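Local coordinates for type III secretion T3S chaperone (Chlamydia trachomatis, PDB 3K29), which is of unproven function but, as a YscO homolog, probably acts as a chaperone-like component of the chlamydial type III secretion apparatus, at residues M133-A136 with L137-E140; T125-H128 with K129-M133; A141-E144 with E145-Q148; P9-S12 with I13-R17; D149-G152 with Q153-H156. All coordinates share one frame; numbering follows the deposited sequence.

Contact 1 (M133-A136 with L137-E140); sequences MKEA and LKEE
Met133, present as selenomethionine, and Leu137 stand one turn apart and run side by side in the same direction, with CG of Met133 4.1 Å from CD2 of Leu137. The leucine torsions are an uncommon pair (chi1 -84°, chi2 -79°) that folds the branch back toward the preceding turn; Leu137 CD2 then falls 3.0 Å from Met133 O, closer than a relaxed contact, so the placing of this methyl is uncertain. CB of Ala136 lies near the same methyl, small enough to sit beside a bent leucine. All of this belongs to helix 70-160, the longer of the two helices of an antiparallel helical hairpin, and four successive i to i+4 backbone bonds carry the turn, from Leu137 N to Met133 O through Glu140 N to Ala136 O. On another side of the helix Glu135 meets Lys138. The glutamate chain leaves CB in an eclipsed-like setting (chi1 -118°) and bends at chi2, which brings OE1 against the lysine's methylenes, 3.7 Å from Lys138 CD. The ammonium stays further off, Glu135 OE1 to Lys138 NZ being 4.8 Å, so the attraction is at most a loose electrostatic one. Any repulsion between the Glu135 and Glu139 carboxylates is probably offset by Arg142, a long, branched cation one turn beyond Glu139 and two beyond Glu135, which forms a salt bridge with each.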
loop_
_atom_site.group_PDB
_atom_site.type_symbol
_atom_site.label_atom_id
_atom_site.label_comp_id
_atom_site.label_asym_id
_atom_site.label_seq_id
_atom_site.Cartn_x
_atom_site.Cartn_y
_atom_site.Cartn_z
HETATM N N MSE A 133 -11.667 -29.032 -12.299
HETATM C CA MSE A 133 -12.445 -28.998 -13.528
HETATM C C MSE A 133 -11.867 -29.961 -14.583
HETATM O O MSE A 133 -12.618 -30.643 -15.271
HETATM C CB MSE A 133 -12.555 -27.542 -13.989
HETATM C CG MSE A 133 -13.048 -27.270 -15.377
HETATM SE SE MSE A 133 -12.644 -25.383 -15.780
HETATM C CE MSE A 133 -10.707 -25.479 -16.261
ATOM N N LYS A 134 -10.538 -30.048 -14.664
ATOM C CA LYS A 134 -9.865 -31.046 -15.505
ATOM C C LYS A 134 -10.250 -32.482 -15.118
ATOM O O LYS A 134 -10.596 -33.292 -15.989
ATOM C CB LYS A 134 -8.345 -30.870 -15.422
ATOM C CG LYS A 134 -7.464 -31.778 -16.307
ATOM C CD LYS A 134 -5.989 -31.336 -16.145
ATOM C CE LYS A 134 -5.014 -32.105 -17.037
ATOM N NZ LYS A 134 -3.582 -31.767 -16.710
ATOM N N GLU A 135 -10.161 -32.784 -13.820
ATOM C CA GLU A 135 -10.585 -34.073 -13.272
ATOM C C GLU A 135 -12.073 -34.322 -13.480
ATOM O O GLU A 135 -12.471 -35.451 -13.777
ATOM C CB GLU A 135 -10.252 -34.211 -11.779
ATOM C CG GLU A 135 -9.283 -35.330 -11.426
ATOM C CD GLU A 135 -9.449 -36.563 -12.312
ATOM O OE1 GLU A 135 -8.930 -36.539 -13.443
ATOM O OE2 GLU A 135 -10.104 -37.553 -11.900
ATOM N N ALA A 136 -12.899 -33.286 -13.327
ATOM C CA ALA A 136 -14.358 -33.458 -13.545
ATOM C C ALA A 136 -14.591 -33.918 -14.969
ATOM O O ALA A 136 -15.279 -34.920 -15.231
ATOM C CB ALA A 136 -15.107 -32.176 -13.256
ATOM N N LEU A 137 -13.954 -33.209 -15.890
ATOM C CA LEU A 137 -14.045 -33.514 -17.304
ATOM C C LEU A 137 -13.576 -34.951 -17.637
ATOM O O LEU A 137 -14.264 -35.671 -18.363
ATOM C CB LEU A 137 -13.296 -32.444 -18.129
ATOM C CG LEU A 137 -14.065 -31.141 -18.463
ATOM C CD1 LEU A 137 -15.033 -31.349 -19.651
ATOM C CD2 LEU A 137 -14.811 -30.494 -17.241
ATOM N N LYS A 138 -12.436 -35.373 -17.091
ATOM C CA LYS A 138 -11.946 -36.746 -17.285
ATOM C C LYS A 138 -12.863 -37.819 -16.696
ATOM O O LYS A 138 -13.058 -38.871 -17.295
ATOM C CB LYS A 138 -10.541 -36.893 -16.722
ATOM C CG LYS A 138 -9.492 -36.252 -17.609
ATOM C CD LYS A 138 -8.097 -36.275 -16.992
ATOM C CE LYS A 138 -7.466 -37.659 -17.102
ATOM N NZ LYS A 138 -5.967 -37.564 -17.037
ATOM N N GLU A 139 -13.419 -37.535 -15.526
ATOM C CA GLU A 139 -14.344 -38.422 -14.847
ATOM C C GLU A 139 -15.617 -38.603 -15.680
ATOM O O GLU A 139 -16.037 -39.746 -15.906
ATOM C CB GLU A 139 -14.654 -37.865 -13.457
ATOM C CG GLU A 139 -15.631 -38.697 -12.599
ATOM C CD GLU A 139 -15.134 -40.117 -12.339
ATOM O OE1 GLU A 139 -15.987 -41.032 -12.323
ATOM O OE2 GLU A 139 -13.901 -40.328 -12.167
ATOM N N GLU A 140 -16.213 -37.492 -16.146
ATOM C CA GLU A 140 -17.402 -37.576 -17.006
ATOM C C GLU A 140 -17.108 -38.373 -18.294
ATOM O O GLU A 140 -17.926 -39.197 -18.711
ATOM C CB GLU A 140 -17.989 -36.199 -17.365
ATOM C CG GLU A 140 -19.151 -36.278 -18.430
ATOM C CD GLU A 140 -20.354 -37.106 -17.911
ATOM O OE1 GLU A 140 -20.440 -37.281 -16.664
ATOM O OE2 GLU A 140 -21.211 -37.575 -18.708
#

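Contact 2 (T125-H128 with K129-M133); sequences TRLH and KEEWM
Arg126 and Glu130 form the one salt bridge between the segments: Arg126 NH1 donates to Glu130 OE1 over 3.1 Å, with an N-H...O angle of 165°. The acceptor lies in the guanidinium plane at its edge, yet the donor comes from above the carboxylate, the two planes being 68° apart. The arginine chain bends at chi2 and chi3 to lay its head beside the extended glutamate, and its NE is held by Glu123, so one cation serves acids on both neighbouring turns. His128 and Glu131 run alongside each other, with His128 ND1 3.6 Å from Glu131 OE1. The methyls of Leu127 lie against acid oxygens: Leu127 CD1 is 3.6 Å from Glu130 OE2, and CD2 is near Glu131 OE2. This is the part of helix 70-160 where the antiparallel hairpin still has its partner, and Thr125, Arg126 and Lys129 lean on Leu11 of helix 8-66. Four i to i+4 backbone bonds join the segments, the shortest from Trp132 N to His128 O at 2.8 Å. Trp132 offers a broad ring to the N-terminal loop, where it meets Tyr5, while Lys129 is long enough to reach Glu8 for a salt bridge.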
loop_
_atom_site.group_PDB
_atom_site.type_symbol
_atom_site.label_atom_id
_atom_site.label_comp_id
_atom_site.label_asym_id
_atom_site.label_seq_id
_atom_site.Cartn_x
_atom_site.Cartn_y
_atom_site.Cartn_z
ATOM N N THR A 125 -6.256 -21.065 -4.982
ATOM C CA THR A 125 -7.633 -21.543 -5.185
ATOM C C THR A 125 -8.043 -21.614 -6.659
ATOM O O THR A 125 -8.681 -22.591 -7.049
ATOM C CB THR A 125 -8.679 -20.749 -4.353
ATOM O OG1 THR A 125 -8.288 -20.805 -2.980
ATOM C CG2 THR A 125 -10.140 -21.349 -4.522
ATOM N N ARG A 126 -7.666 -20.607 -7.458
ATOM C CA ARG A 126 -7.947 -20.618 -8.886
ATOM C C ARG A 126 -7.299 -21.871 -9.534
ATOM O O ARG A 126 -7.930 -22.579 -10.322
ATOM C CB ARG A 126 -7.472 -19.310 -9.548
ATOM C CG ARG A 126 -8.032 -19.064 -10.961
ATOM C CD ARG A 126 -7.034 -18.336 -11.869
ATOM N NE ARG A 126 -5.743 -19.040 -11.922
ATOM C CZ ARG A 126 -5.476 -20.099 -12.688
ATOM N NH1 ARG A 126 -6.404 -20.598 -13.504
ATOM N NH2 ARG A 126 -4.280 -20.671 -12.629
ATOM N N LEU A 127 -6.054 -22.158 -9.164
ATOM C CA LEU A 127 -5.357 -23.313 -9.697
ATOM C C LEU A 127 -6.081 -24.608 -9.323
ATOM O O LEU A 127 -6.164 -25.544 -10.140
ATOM C CB LEU A 127 -3.902 -23.357 -9.230
ATOM C CG LEU A 127 -3.036 -24.304 -10.085
ATOM C CD1 LEU A 127 -2.830 -23.774 -11.520
ATOM C CD2 LEU A 127 -1.696 -24.595 -9.427
ATOM N N HIS A 128 -6.597 -24.672 -8.095
ATOM C CA HIS A 128 -7.314 -25.887 -7.670
ATOM C C HIS A 128 -8.655 -26.067 -8.383
ATOM O O HIS A 128 -9.096 -27.201 -8.565
ATOM C CB HIS A 128 -7.507 -25.976 -6.152
ATOM C CG HIS A 128 -6.234 -26.058 -5.378
ATOM N ND1 HIS A 128 -5.032 -26.404 -5.953
ATOM C CD2 HIS A 128 -5.976 -25.839 -4.065
ATOM C CE1 HIS A 128 -4.085 -26.387 -5.033
ATOM N NE2 HIS A 128 -4.631 -26.049 -3.878
ATOM N N LYS A 129 -9.312 -24.958 -8.743
ATOM C CA LYS A 129 -10.525 -24.979 -9.579
ATOM C C LYS A 129 -10.222 -25.508 -10.974
ATOM O O LYS A 129 -10.993 -26.286 -11.560
ATOM C CB LYS A 129 -11.132 -23.580 -9.689
ATOM C CG LYS A 129 -12.024 -23.432 -10.869
ATOM C CD LYS A 129 -13.156 -22.534 -10.554
ATOM C CE LYS A 129 -14.094 -22.504 -11.711
ATOM N NZ LYS A 129 -14.768 -21.200 -11.665
ATOM N N GLU A 130 -9.096 -25.052 -11.510
ATOM C CA GLU A 130 -8.629 -25.516 -12.777
ATOM C C GLU A 130 -8.387 -27.022 -12.736
ATOM O O GLU A 130 -8.819 -27.746 -13.632
ATOM C CB GLU A 130 -7.344 -24.793 -13.140
ATOM C CG GLU A 130 -7.058 -24.800 -14.591
ATOM C CD GLU A 130 -5.893 -23.891 -14.912
ATOM O OE1 GLU A 130 -6.139 -22.844 -15.556
ATOM O OE2 GLU A 130 -4.748 -24.210 -14.494
ATOM N N GLU A 131 -7.710 -27.489 -11.691
ATOM C CA GLU A 131 -7.380 -28.912 -11.590
ATOM C C GLU A 131 -8.590 -29.774 -11.236
ATOM O O GLU A 131 -8.656 -30.919 -11.662
ATOM C CB GLU A 131 -6.245 -29.159 -10.608
ATOM C CG GLU A 131 -4.952 -28.511 -11.029
ATOM C CD GLU A 131 -3.976 -28.420 -9.895
ATOM O OE1 GLU A 131 -4.424 -28.563 -8.730
ATOM O OE2 GLU A 131 -2.763 -28.203 -10.165
ATOM N N TRP A 132 -9.540 -29.228 -10.477
ATOM C CA TRP A 132 -10.808 -29.935 -10.220
ATOM C C TRP A 132 -11.566 -30.118 -11.537
ATOM O O TRP A 132 -12.023 -31.210 -11.854
ATOM C CB TRP A 132 -11.691 -29.180 -9.225
ATOM C CG TRP A 132 -13.124 -29.670 -9.268
ATOM C CD1 TRP A 132 -13.662 -30.702 -8.547
ATOM C CD2 TRP A 132 -14.183 -29.165 -10.113
ATOM N NE1 TRP A 132 -14.975 -30.881 -8.896
ATOM C CE2 TRP A 132 -15.327 -29.954 -9.852
ATOM C CE3 TRP A 132 -14.267 -28.121 -11.068
ATOM C CZ2 TRP A 132 -16.562 -29.724 -10.488
ATOM C CZ3 TRP A 132 -15.483 -27.900 -11.738
ATOM C CH2 TRP A 132 -16.624 -28.694 -11.423
HETATM N N MSE A 133 -11.667 -29.032 -12.299
HETATM C CA MSE A 133 -12.445 -28.998 -13.528
HETATM C C MSE A 133 -11.867 -29.961 -14.583
HETATM O O MSE A 133 -12.618 -30.643 -15.271
HETATM C CB MSE A 133 -12.555 -27.542 -13.989
HETATM C CG MSE A 133 -13.048 -27.270 -15.377
HETATM SE SE MSE A 133 -12.644 -25.383 -15.780
HETATM C CE MSE A 133 -10.707 -25.479 -16.261
#

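Contact 3 (A141-E144 with E145-Q148); sequences ARQE and EKEQ
The amide of Gln143 is the flat group that meets a side chain across this turn: its OE1 touches CE of Lys146 at 3.4 Å, while Lys146 NZ stays 3.9 Å from Gln143 OE1. The two chains run side by side and point the same way, so the amide oxygen rests against the methylene next to the ammonium. Bends at chi3 (90°) and chi4 (40°) then curl the lysine end onward to Glu147, where Lys146 NZ and Glu147 OE2 form a salt bridge of 2.7 Å; Glu150 is a weaker, more distant partner. The guanidinium of Arg142 is taken up by acids on the preceding turns, chiefly Glu139, to which Gln143 NE2 also makes a weak hydrogen bond. Glu147 turns its CG to within 3.5 Å of Gln143 O. The backbone bonds are regular, exemplified by Glu145 N to Ala141 O at 2.9 Å and 168°. Long charged and amide side chains suit such a place, since they can lie along the helix surface and pair with neighbours one turn away. The arrangement is that of a highly charged alpha-helix unpaired with helix 8-66: here helix 70-160 has run on past the end of its hairpin partner.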
loop_
_atom_site.group_PDB
_atom_site.type_symbol
_atom_site.label_atom_id
_atom_site.label_comp_id
_atom_site.label_asym_id
_atom_site.label_seq_id
_atom_site.Cartn_x
_atom_site.Cartn_y
_atom_site.Cartn_z
ATOM N N ALA A 141 -15.938 -38.155 -18.884
ATOM C CA ALA A 141 -15.518 -38.927 -20.062
ATOM C C ALA A 141 -15.375 -40.459 -19.795
ATOM O O ALA A 141 -15.847 -41.275 -20.597
ATOM C CB ALA A 141 -14.235 -38.367 -20.604
ATOM N N ARG A 142 -14.733 -40.836 -18.678
ATOM C CA ARG A 142 -14.652 -42.251 -18.288
ATOM C C ARG A 142 -16.043 -42.836 -18.086
ATOM O O ARG A 142 -16.286 -43.990 -18.446
ATOM C CB ARG A 142 -13.871 -42.456 -16.983
ATOM C CG ARG A 142 -12.428 -42.181 -17.064
ATOM C CD ARG A 142 -11.763 -42.408 -15.731
ATOM N NE ARG A 142 -10.805 -41.335 -15.513
ATOM C CZ ARG A 142 -10.896 -40.433 -14.548
ATOM N NH1 ARG A 142 -11.889 -40.502 -13.680
ATOM N NH2 ARG A 142 -9.983 -39.471 -14.443
ATOM N N GLN A 143 -16.936 -42.071 -17.462
ATOM C CA GLN A 143 -18.308 -42.564 -17.251
ATOM C C GLN A 143 -18.995 -42.775 -18.585
ATOM O O GLN A 143 -19.672 -43.783 -18.795
ATOM C CB GLN A 143 -19.143 -41.599 -16.390
ATOM C CG GLN A 143 -18.648 -41.452 -14.939
ATOM C CD GLN A 143 -18.523 -42.799 -14.180
ATOM O OE1 GLN A 143 -19.500 -43.534 -13.978
ATOM N NE2 GLN A 143 -17.307 -43.104 -13.753
ATOM N N GLU A 144 -18.809 -41.818 -19.496
ATOM C CA GLU A 144 -19.394 -41.946 -20.829
ATOM C C GLU A 144 -18.870 -43.168 -21.584
ATOM O O GLU A 144 -19.658 -43.900 -22.203
ATOM C CB GLU A 144 -19.245 -40.646 -21.623
ATOM C CG GLU A 144 -20.274 -39.589 -21.132
ATOM C CD GLU A 144 -20.002 -38.201 -21.679
ATOM O OE1 GLU A 144 -19.177 -38.107 -22.618
ATOM O OE2 GLU A 144 -20.624 -37.211 -21.191
ATOM N N GLU A 145 -17.543 -43.365 -21.543
ATOM C CA GLU A 145 -16.889 -44.532 -22.126
ATOM C C GLU A 145 -17.415 -45.850 -21.545
ATOM O O GLU A 145 -17.691 -46.791 -22.285
ATOM C CB GLU A 145 -15.345 -44.455 -21.976
ATOM C CG GLU A 145 -14.662 -45.738 -22.569
ATOM C CD GLU A 145 -13.114 -45.739 -22.643
ATOM O OE1 GLU A 145 -12.494 -44.766 -23.153
ATOM O OE2 GLU A 145 -12.523 -46.773 -22.230
ATOM N N LYS A 146 -17.522 -45.928 -20.214
ATOM C CA LYS A 146 -18.064 -47.154 -19.561
ATOM C C LYS A 146 -19.502 -47.432 -20.022
ATOM O O LYS A 146 -19.907 -48.588 -20.306
ATOM C CB LYS A 146 -18.029 -46.979 -18.029
ATOM C CG LYS A 146 -18.961 -47.890 -17.255
ATOM C CD LYS A 146 -18.731 -47.797 -15.738
ATOM C CE LYS A 146 -19.590 -46.731 -15.092
ATOM N NZ LYS A 146 -20.968 -46.715 -15.689
ATOM N N GLU A 147 -20.289 -46.364 -20.136
ATOM C CA GLU A 147 -21.711 -46.580 -20.517
ATOM C C GLU A 147 -21.840 -46.934 -21.990
ATOM O O GLU A 147 -22.683 -47.736 -22.369
ATOM C CB GLU A 147 -22.586 -45.384 -20.143
ATOM C CG GLU A 147 -22.833 -45.287 -18.650
ATOM C CD GLU A 147 -23.564 -46.504 -18.071
ATOM O OE1 GLU A 147 -24.348 -47.151 -18.790
ATOM O OE2 GLU A 147 -23.377 -46.788 -16.874
ATOM N N GLN A 148 -21.006 -46.338 -22.828
ATOM C CA GLN A 148 -20.942 -46.768 -24.243
ATOM C C GLN A 148 -20.616 -48.280 -24.364
ATOM O O GLN A 148 -21.209 -48.997 -25.186
ATOM C CB GLN A 148 -19.943 -45.895 -25.046
ATOM C CG GLN A 148 -20.380 -44.462 -25.383
ATOM C CD GLN A 148 -19.205 -43.570 -25.795
ATOM O OE1 GLN A 148 -18.173 -43.558 -25.120
ATOM N NE2 GLN A 148 -19.329 -42.862 -26.932
#

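Contact 4 (P9-S12 with I13-R17); sequences PVLS and IKKDR
Val10 and Lys14 lie side by side, pointing the same way, in the first turns of helix 8-66, the shorter arm of the antiparallel helical hairpin. Val10 CG1 meets CD of Lys14 at 4.1 Å, so a branched aliphatic residue flanks the apolar part of a long cationic one. The lysine sets out with CG opposite its carbonyl carbon (chi1 -76°), which lays CG over Val10 O, and later bends at chi3 and chi4. Leu11 and Lys15 are arranged differently: they cross at a slant, the extended lysine chain passing the leucine so that Lys15 CE stands 4.1 Å from Leu11 CG. Leu11 is the buried residue here, as befits a leucine on the face turned to helix 70-160, where it packs on Glu122 and Lys129; Lys14 reaches that helix too, touching Glu121 and Thr125. Ile13 is oriented back over the start of the helix, with CG1 beside the Pro9 carbonyl. Proline fits so early a position, where its missing N-H costs the helix no bond. Four i to i+4 hydrogen bonds join the segments, and the first is the most tilted: Ile13 N reaches Pro9 O at 3.2 Å from above the carbonyl plane, 37° out of it.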
loop_
_atom_site.group_PDB
_atom_site.type_symbol
_atom_site.label_atom_id
_atom_site.label_comp_id
_atom_site.label_asym_id
_atom_site.label_seq_id
_atom_site.Cartn_x
_atom_site.Cartn_y
_atom_site.Cartn_z
ATOM N N PRO A 9 -17.590 -20.938 -3.672
ATOM C CA PRO A 9 -17.759 -19.879 -2.668
ATOM C C PRO A 9 -16.443 -19.339 -2.066
ATOM O O PRO A 9 -16.373 -18.153 -1.736
ATOM C CB PRO A 9 -18.613 -20.534 -1.603
ATOM C CG PRO A 9 -19.405 -21.625 -2.375
ATOM C CD PRO A 9 -18.386 -22.147 -3.348
ATOM N N VAL A 10 -15.436 -20.194 -1.908
ATOM C CA VAL A 10 -14.125 -19.778 -1.409
ATOM C C VAL A 10 -13.427 -18.917 -2.490
ATOM O O VAL A 10 -12.910 -17.849 -2.188
ATOM C CB VAL A 10 -13.257 -20.994 -1.036
ATOM C CG1 VAL A 10 -11.815 -20.585 -0.784
ATOM C CG2 VAL A 10 -13.839 -21.716 0.181
ATOM N N LEU A 11 -13.463 -19.351 -3.753
ATOM C CA LEU A 11 -12.859 -18.559 -4.816
ATOM C C LEU A 11 -13.498 -17.153 -4.918
ATOM O O LEU A 11 -12.783 -16.129 -4.958
ATOM C CB LEU A 11 -12.930 -19.313 -6.141
ATOM C CG LEU A 11 -12.279 -18.740 -7.412
ATOM C CD1 LEU A 11 -10.754 -18.643 -7.298
ATOM C CD2 LEU A 11 -12.673 -19.615 -8.588
ATOM N N SER A 12 -14.830 -17.104 -4.917
ATOM C CA SER A 12 -15.584 -15.850 -4.948
ATOM C C SER A 12 -15.088 -14.917 -3.847
ATOM O O SER A 12 -14.717 -13.759 -4.104
ATOM C CB SER A 12 -17.075 -16.149 -4.771
ATOM O OG SER A 12 -17.854 -15.142 -5.362
ATOM N N ILE A 13 -15.012 -15.454 -2.631
ATOM C CA ILE A 13 -14.502 -14.700 -1.483
ATOM C C ILE A 13 -13.064 -14.188 -1.658
ATOM O O ILE A 13 -12.782 -13.052 -1.313
ATOM C CB ILE A 13 -14.645 -15.501 -0.184
ATOM C CG1 ILE A 13 -16.117 -15.510 0.240
ATOM C CG2 ILE A 13 -13.713 -14.946 0.948
ATOM C CD1 ILE A 13 -16.446 -16.578 1.231
ATOM N N LYS A 14 -12.193 -15.014 -2.226
ATOM C CA LYS A 14 -10.780 -14.695 -2.363
ATOM C C LYS A 14 -10.553 -13.596 -3.418
ATOM O O LYS A 14 -9.623 -12.774 -3.303
ATOM C CB LYS A 14 -9.998 -15.948 -2.694
ATOM C CG LYS A 14 -9.812 -16.840 -1.457
ATOM C CD LYS A 14 -8.792 -17.919 -1.751
ATOM C CE LYS A 14 -7.931 -18.284 -0.532
ATOM N NZ LYS A 14 -8.585 -18.135 0.810
ATOM N N LYS A 15 -11.425 -13.583 -4.425
ATOM C CA LYS A 15 -11.476 -12.500 -5.393
ATOM C C LYS A 15 -11.868 -11.199 -4.684
ATOM O O LYS A 15 -11.209 -10.165 -4.879
ATOM C CB LYS A 15 -12.421 -12.840 -6.542
ATOM C CG LYS A 15 -11.847 -13.931 -7.460
ATOM C CD LYS A 15 -12.839 -14.421 -8.538
ATOM C CE LYS A 15 -12.083 -15.281 -9.540
ATOM N NZ LYS A 15 -12.777 -15.574 -10.831
ATOM N N ASP A 16 -12.893 -11.262 -3.827
ATOM C CA ASP A 16 -13.302 -10.105 -3.039
ATOM C C ASP A 16 -12.197 -9.551 -2.137
ATOM O O ASP A 16 -12.088 -8.333 -1.991
ATOM C CB ASP A 16 -14.548 -10.412 -2.214
ATOM C CG ASP A 16 -15.811 -10.498 -3.075
ATOM O OD1 ASP A 16 -15.760 -10.139 -4.288
ATOM O OD2 ASP A 16 -16.864 -10.912 -2.536
ATOM N N ARG A 17 -11.391 -10.449 -1.565
ATOM C CA ARG A 17 -10.334 -10.080 -0.639
ATOM C C ARG A 17 -9.205 -9.353 -1.325
ATOM O O ARG A 17 -8.593 -8.461 -0.709
ATOM C CB ARG A 17 -9.791 -11.304 0.098
ATOM C CG ARG A 17 -10.785 -11.937 1.016
ATOM C CD ARG A 17 -10.075 -12.821 2.028
ATOM N NE ARG A 17 -9.490 -12.022 3.101
ATOM C CZ ARG A 17 -8.432 -12.402 3.816
ATOM N NH1 ARG A 17 -7.840 -13.561 3.567
ATOM N NH2 ARG A 17 -7.964 -11.633 4.783
#

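Contact 5 (D149-G152 with Q153-H156); sequences DEMG and QLLH
Asp149 O, the first acceptor of this turn, accepts from Gln153 N at 3.0 Å, and CB and CG of the glutamine pack beside the same carbonyl. The Asp149 side chain, short and acidic, takes no part across the turn. Glu150 follows with its carbonyl bonded to Leu154 N; its side chain heads back along the helix, where Lys146 is a long, weak ion-pair partner. Met151, present as selenomethionine, supplies the side-chain contact. Bends at chi2 (-47°) and chi3 (91°) curl its end round until Met151 CE meets Leu154 CD1 at 3.7 Å. The selenium is a little further off, Met151 SE lying 4.1 Å from Leu154 CD1. The two chains lie alongside each other and point the same way; a flexible, unbranched chain can adapt to a branched neighbour three residues on. Met151 O accepts from Leu155 N at 2.9 Å and a nearly straight 173°, and CG of Leu155 stands 3.7 Å from Met151 O. Gly152 adds backbone alone: Gly152 O accepts from His156 N at 3.1 Å, and His156 CB comes near the same oxygen, 3.6 Å from Gly152 O. Leu155 O is also used by the next turn, accepting from the His159 ring. Regular i to i+4 bonding thus continues to this distal part of helix 70-160, which extends well beyond the region of the antiparallel hairpin paired with helix 8-66.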
loop_
_atom_site.group_PDB
_atom_site.type_symbol
_atom_site.label_atom_id
_atom_site.label_comp_id
_atom_site.label_asym_id
_atom_site.label_seq_id
_atom_site.Cartn_x
_atom_site.Cartn_y
_atom_site.Cartn_z
ATOM N N ASP A 149 -19.696 -48.781 -23.536
ATOM C CA ASP A 149 -19.373 -50.246 -23.523
ATOM C C ASP A 149 -20.603 -51.007 -23.131
ATOM O O ASP A 149 -20.965 -51.973 -23.749
ATOM C CB ASP A 149 -18.268 -50.587 -22.512
ATOM C CG ASP A 149 -16.878 -50.296 -23.046
ATOM O OD1 ASP A 149 -15.937 -50.045 -22.222
ATOM O OD2 ASP A 149 -16.720 -50.301 -24.286
ATOM N N GLU A 150 -21.240 -50.568 -22.063
ATOM C CA GLU A 150 -22.386 -51.314 -21.555
ATOM C C GLU A 150 -23.566 -51.290 -22.516
ATOM O O GLU A 150 -24.158 -52.314 -22.747
ATOM C CB GLU A 150 -22.802 -50.802 -20.177
ATOM C CG GLU A 150 -21.708 -51.045 -19.113
ATOM C CD GLU A 150 -22.194 -50.739 -17.695
ATOM O OE1 GLU A 150 -23.440 -50.769 -17.514
ATOM O OE2 GLU A 150 -21.349 -50.449 -16.795
HETATM N N MSE A 151 -23.902 -50.127 -23.076
HETATM C CA MSE A 151 -25.039 -50.049 -23.998
HETATM C C MSE A 151 -24.723 -50.894 -25.254
HETATM O O MSE A 151 -25.599 -51.548 -25.823
HETATM C CB MSE A 151 -25.277 -48.593 -24.425
HETATM C CG MSE A 151 -25.901 -47.682 -23.379
HETATM SE SE MSE A 151 -27.429 -48.494 -22.515
HETATM C CE MSE A 151 -26.566 -49.328 -21.023
ATOM N N GLY A 152 -23.462 -50.822 -25.692
ATOM C CA GLY A 152 -22.972 -51.554 -26.873
ATOM C C GLY A 152 -23.178 -53.043 -26.698
ATOM O O GLY A 152 -23.671 -53.736 -27.599
ATOM N N GLN A 153 -22.843 -53.533 -25.510
ATOM C CA GLN A 153 -23.130 -54.928 -25.162
ATOM C C GLN A 153 -24.612 -55.238 -25.124
ATOM O O GLN A 153 -25.024 -56.305 -25.598
ATOM C CB GLN A 153 -22.522 -55.328 -23.811
ATOM C CG GLN A 153 -21.059 -55.726 -23.869
ATOM C CD GLN A 153 -20.701 -56.568 -25.092
ATOM O OE1 GLN A 153 -21.119 -57.722 -25.222
ATOM N NE2 GLN A 153 -19.915 -55.986 -26.001
ATOM N N LEU A 154 -25.417 -54.359 -24.523
ATOM C CA LEU A 154 -26.848 -54.678 -24.432
ATOM C C LEU A 154 -27.356 -54.823 -25.842
ATOM O O LEU A 154 -28.075 -55.767 -26.141
ATOM C CB LEU A 154 -27.653 -53.588 -23.731
ATOM C CG LEU A 154 -27.792 -53.607 -22.203
ATOM C CD1 LEU A 154 -28.526 -52.378 -21.718
ATOM C CD2 LEU A 154 -28.560 -54.884 -21.767
ATOM N N LEU A 155 -27.019 -53.861 -26.715
ATOM C CA LEU A 155 -27.488 -53.948 -28.101
ATOM C C LEU A 155 -27.089 -55.254 -28.779
ATOM O O LEU A 155 -27.896 -55.882 -29.498
ATOM C CB LEU A 155 -26.971 -52.779 -28.942
ATOM C CG LEU A 155 -27.789 -51.526 -28.768
ATOM C CD1 LEU A 155 -27.023 -50.422 -29.490
ATOM C CD2 LEU A 155 -29.212 -51.680 -29.292
ATOM N N HIS A 156 -25.838 -55.659 -28.564
ATOM C CA HIS A 156 -25.332 -56.857 -29.228
ATOM C C HIS A 156 -25.911 -58.137 -28.620
ATOM O O HIS A 156 -26.175 -59.091 -29.342
ATOM C CB HIS A 156 -23.808 -56.886 -29.232
ATOM C CG HIS A 156 -23.236 -57.978 -30.084
ATOM N ND1 HIS A 156 -23.395 -58.012 -31.452
ATOM C CD2 HIS A 156 -22.530 -59.091 -29.758
ATOM C CE1 HIS A 156 -22.807 -59.093 -31.937
ATOM N NE2 HIS A 156 -22.280 -59.765 -30.928
#

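In the fold
From the N terminus, contact 4 comes first, in the opening turns of helix 8-66. The chain then runs to the hairpin bend and returns along helix 70-160, which carries contacts 2, 1, 3 and 5 in that order. Each joins adjoining segments within one helix, so none closes a loop and none nest or cross. Contacts 2 and 1 share Met133, contact 1 is tied to contact 3 by the salt bridge from Glu135 to Arg142, and contact 3 adjoins contact 5. Only contacts 2 and 4 tie the two helices, through Leu11 and Lys14 against Thr125, Arg126 and Lys129. Contact 5, its centre about 45 Å from that of contact 4, lies far along the overhanging end.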